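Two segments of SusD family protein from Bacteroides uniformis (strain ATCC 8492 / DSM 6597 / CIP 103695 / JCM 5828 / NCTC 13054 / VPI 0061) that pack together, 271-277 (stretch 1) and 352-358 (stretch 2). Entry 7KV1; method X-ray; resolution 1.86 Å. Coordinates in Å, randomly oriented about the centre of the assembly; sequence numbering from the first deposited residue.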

# COMPACT_ATOMS: atom_id res chain seq x y z
N SER A 271 20.84 -5.69 -4.26
CA SER A 271 20.33 -6.88 -3.52
C SER A 271 18.86 -6.63 -3.15
O SER A 271 18.60 -5.72 -2.36
CB SER A 271 21.15 -7.15 -2.27
OG SER A 271 20.42 -7.98 -1.37
N PHE A 272 17.93 -7.41 -3.70
CA PHE A 272 16.50 -7.35 -3.29
C PHE A 272 16.39 -7.63 -1.79
O PHE A 272 15.56 -7.00 -1.08
CB PHE A 272 15.71 -8.38 -4.07
CG PHE A 272 14.24 -8.37 -3.81
CD1 PHE A 272 13.39 -7.55 -4.56
CD2 PHE A 272 13.70 -9.22 -2.87
CE1 PHE A 272 12.03 -7.60 -4.36
CE2 PHE A 272 12.33 -9.29 -2.70
CZ PHE A 272 11.50 -8.46 -3.42
N ALA A 273 17.12 -8.64 -1.32
CA ALA A 273 17.14 -9.03 0.11
C ALA A 273 17.49 -7.82 0.99
O ALA A 273 16.84 -7.65 2.01
CB ALA A 273 18.10 -10.16 0.33
N ASN A 274 18.46 -7.00 0.61
CA ASN A 274 19.01 -5.87 1.42
C ASN A 274 17.96 -4.77 1.59
O ASN A 274 18.05 -3.98 2.56
CB ASN A 274 20.28 -5.28 0.78
CG ASN A 274 21.56 -6.10 0.93
OD1 ASN A 274 21.56 -7.20 1.50
ND2 ASN A 274 22.66 -5.59 0.39
N ILE A 275 16.98 -4.66 0.67
CA ILE A 275 15.88 -3.67 0.82
C ILE A 275 15.27 -3.78 2.22
O ILE A 275 14.98 -2.72 2.83
CB ILE A 275 14.80 -3.89 -0.25
CG1 ILE A 275 15.27 -3.59 -1.67
CG2 ILE A 275 13.57 -3.04 0.09
CD1 ILE A 275 14.38 -4.18 -2.73
N TRP A 276 15.02 -5.01 2.67
CA TRP A 276 14.12 -5.33 3.83
C TRP A 276 14.88 -5.27 5.17
O TRP A 276 14.22 -5.38 6.22
CB TRP A 276 13.48 -6.70 3.58
CG TRP A 276 12.90 -6.70 2.20
CD1 TRP A 276 13.41 -7.30 1.08
CD2 TRP A 276 11.83 -5.86 1.75
NE1 TRP A 276 12.67 -6.94 -0.02
CE2 TRP A 276 11.70 -6.06 0.37
CE3 TRP A 276 10.91 -5.03 2.41
CZ2 TRP A 276 10.72 -5.41 -0.38
CZ3 TRP A 276 9.94 -4.40 1.68
CH2 TRP A 276 9.87 -4.57 0.30
N GLU A 277 16.21 -5.22 5.11
CA GLU A 277 17.10 -5.11 6.30
C GLU A 277 16.99 -3.67 6.81
O GLU A 277 16.62 -2.78 6.01
CB GLU A 277 18.55 -5.43 5.93
CG GLU A 277 18.74 -6.70 5.14
CD GLU A 277 18.86 -7.97 5.95
OE1 GLU A 277 18.47 -7.95 7.15
OE2 GLU A 277 19.36 -8.99 5.39
N LYS A 352 15.78 -14.58 -7.04
CA LYS A 352 16.35 -14.15 -5.75
C LYS A 352 15.24 -13.62 -4.84
O LYS A 352 15.50 -13.51 -3.65
CB LYS A 352 17.45 -13.11 -5.95
CG LYS A 352 18.70 -13.65 -6.61
CD LYS A 352 19.74 -12.60 -6.84
CE LYS A 352 21.00 -13.18 -7.45
NZ LYS A 352 21.98 -12.10 -7.69
N ARG A 353 14.07 -13.28 -5.38
CA ARG A 353 12.97 -12.72 -4.55
C ARG A 353 12.36 -13.83 -3.69
O ARG A 353 11.85 -13.49 -2.64
CB ARG A 353 11.92 -12.05 -5.42
CG ARG A 353 12.48 -10.82 -6.11
CD ARG A 353 11.54 -10.24 -7.16
NE ARG A 353 11.39 -11.15 -8.29
CZ ARG A 353 10.94 -10.80 -9.47
NH1 ARG A 353 10.59 -9.55 -9.70
NH2 ARG A 353 10.83 -11.70 -10.43
N ARG A 354 12.44 -15.08 -4.11
CA ARG A 354 11.76 -16.18 -3.37
C ARG A 354 12.26 -16.24 -1.92
O ARG A 354 11.42 -16.23 -1.03
CB ARG A 354 11.94 -17.54 -4.01
CG ARG A 354 11.12 -18.60 -3.28
CD ARG A 354 11.17 -19.93 -3.98
NE ARG A 354 12.45 -20.57 -3.72
CZ ARG A 354 12.80 -21.77 -4.16
NH1 ARG A 354 11.99 -22.47 -4.94
NH2 ARG A 354 13.98 -22.27 -3.84
N ASP A 355 13.56 -16.34 -1.69
CA ASP A 355 14.05 -16.48 -0.29
C ASP A 355 13.87 -15.15 0.47
O ASP A 355 13.64 -15.21 1.68
CB ASP A 355 15.46 -17.06 -0.26
CG ASP A 355 15.54 -18.52 -0.71
OD1 ASP A 355 14.46 -19.21 -0.90
OD2 ASP A 355 16.67 -18.95 -0.90
N ALA A 356 13.87 -13.99 -0.18
CA ALA A 356 13.64 -12.69 0.52
C ALA A 356 12.14 -12.49 0.81
O ALA A 356 11.81 -11.57 1.59
CB ALA A 356 14.12 -11.53 -0.29
N THR A 357 11.28 -13.28 0.18
CA THR A 357 9.80 -13.09 0.27
C THR A 357 9.23 -14.10 1.26
O THR A 357 8.33 -13.75 2.05
CB THR A 357 9.18 -13.18 -1.13
OG1 THR A 357 9.67 -12.08 -1.91
CG2 THR A 357 7.67 -13.14 -1.08
N CYS A 358 9.72 -15.33 1.19
CA CYS A 358 9.10 -16.52 1.80
C CYS A 358 9.99 -16.99 2.94
O CYS A 358 11.11 -17.45 2.66
CB CYS A 358 8.89 -17.62 0.77
SG CYS A 358 8.00 -17.09 -0.71

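What brings the two stretches together? No hydrogen bond crosses between them; the contact is a matter of apolar shape, burying about 230 Å² over both sides. Phe-272, itself buried, is the main bump. Its CA-to-CB bond points toward stretch 2, and with chi1 in the t well the ring lies against Arg-353, Ala-356 and Thr-357, which form a shallow hollow along stretch 2.

How does Arg-353 meet a phenyl ring? It does so with its aliphatic part. Arg-353 CG sits over one face of the ring, 3.5 Å from the centroid of the Phe-272 ring and only 3° off the ring normal, a nearly ideal CH-pi contact; its closest ring atom is Phe-272 CE1, 3.7 Å from Arg-353 CG. The guanidinium group leads away from the ring face and is hydrogen-bonded outside the two stretches, so arginine supplies a greasy stem here without leaving its charged end unsatisfied.

Why does alanine suit position 356? Its single methyl is a small buried knob that fits among the Phe-272 edge, the Ala-273 backbone and Trp-276. Ala-356 CB lies 3.5 Å from Phe-272 CD2 and 3.9 Å from Ala-273 CA. The CB atoms of Ala-273, an exposed residue, and Ala-356 are 4.3 Å apart, and Trp-276 CD1 adds a looser contact at 4.5 Å from Ala-356 CB. The Ala-356 methyl points at the Ala-273 backbone, and the CA atoms of Ala-273 and Ala-356 are 5.1 Å apart.

How are the two surfaces kept in shape? Thr-357 OG1 donates to Arg-353 O at 2.7 Å, which satisfies the hydroxyl while it lies 3.9 Å from Phe-272 CE2. In stretch 1, Ser-271 OG caps the short helix by accepting from Asn-274 N at 3.0 Å, just before the residue that carries the main bump.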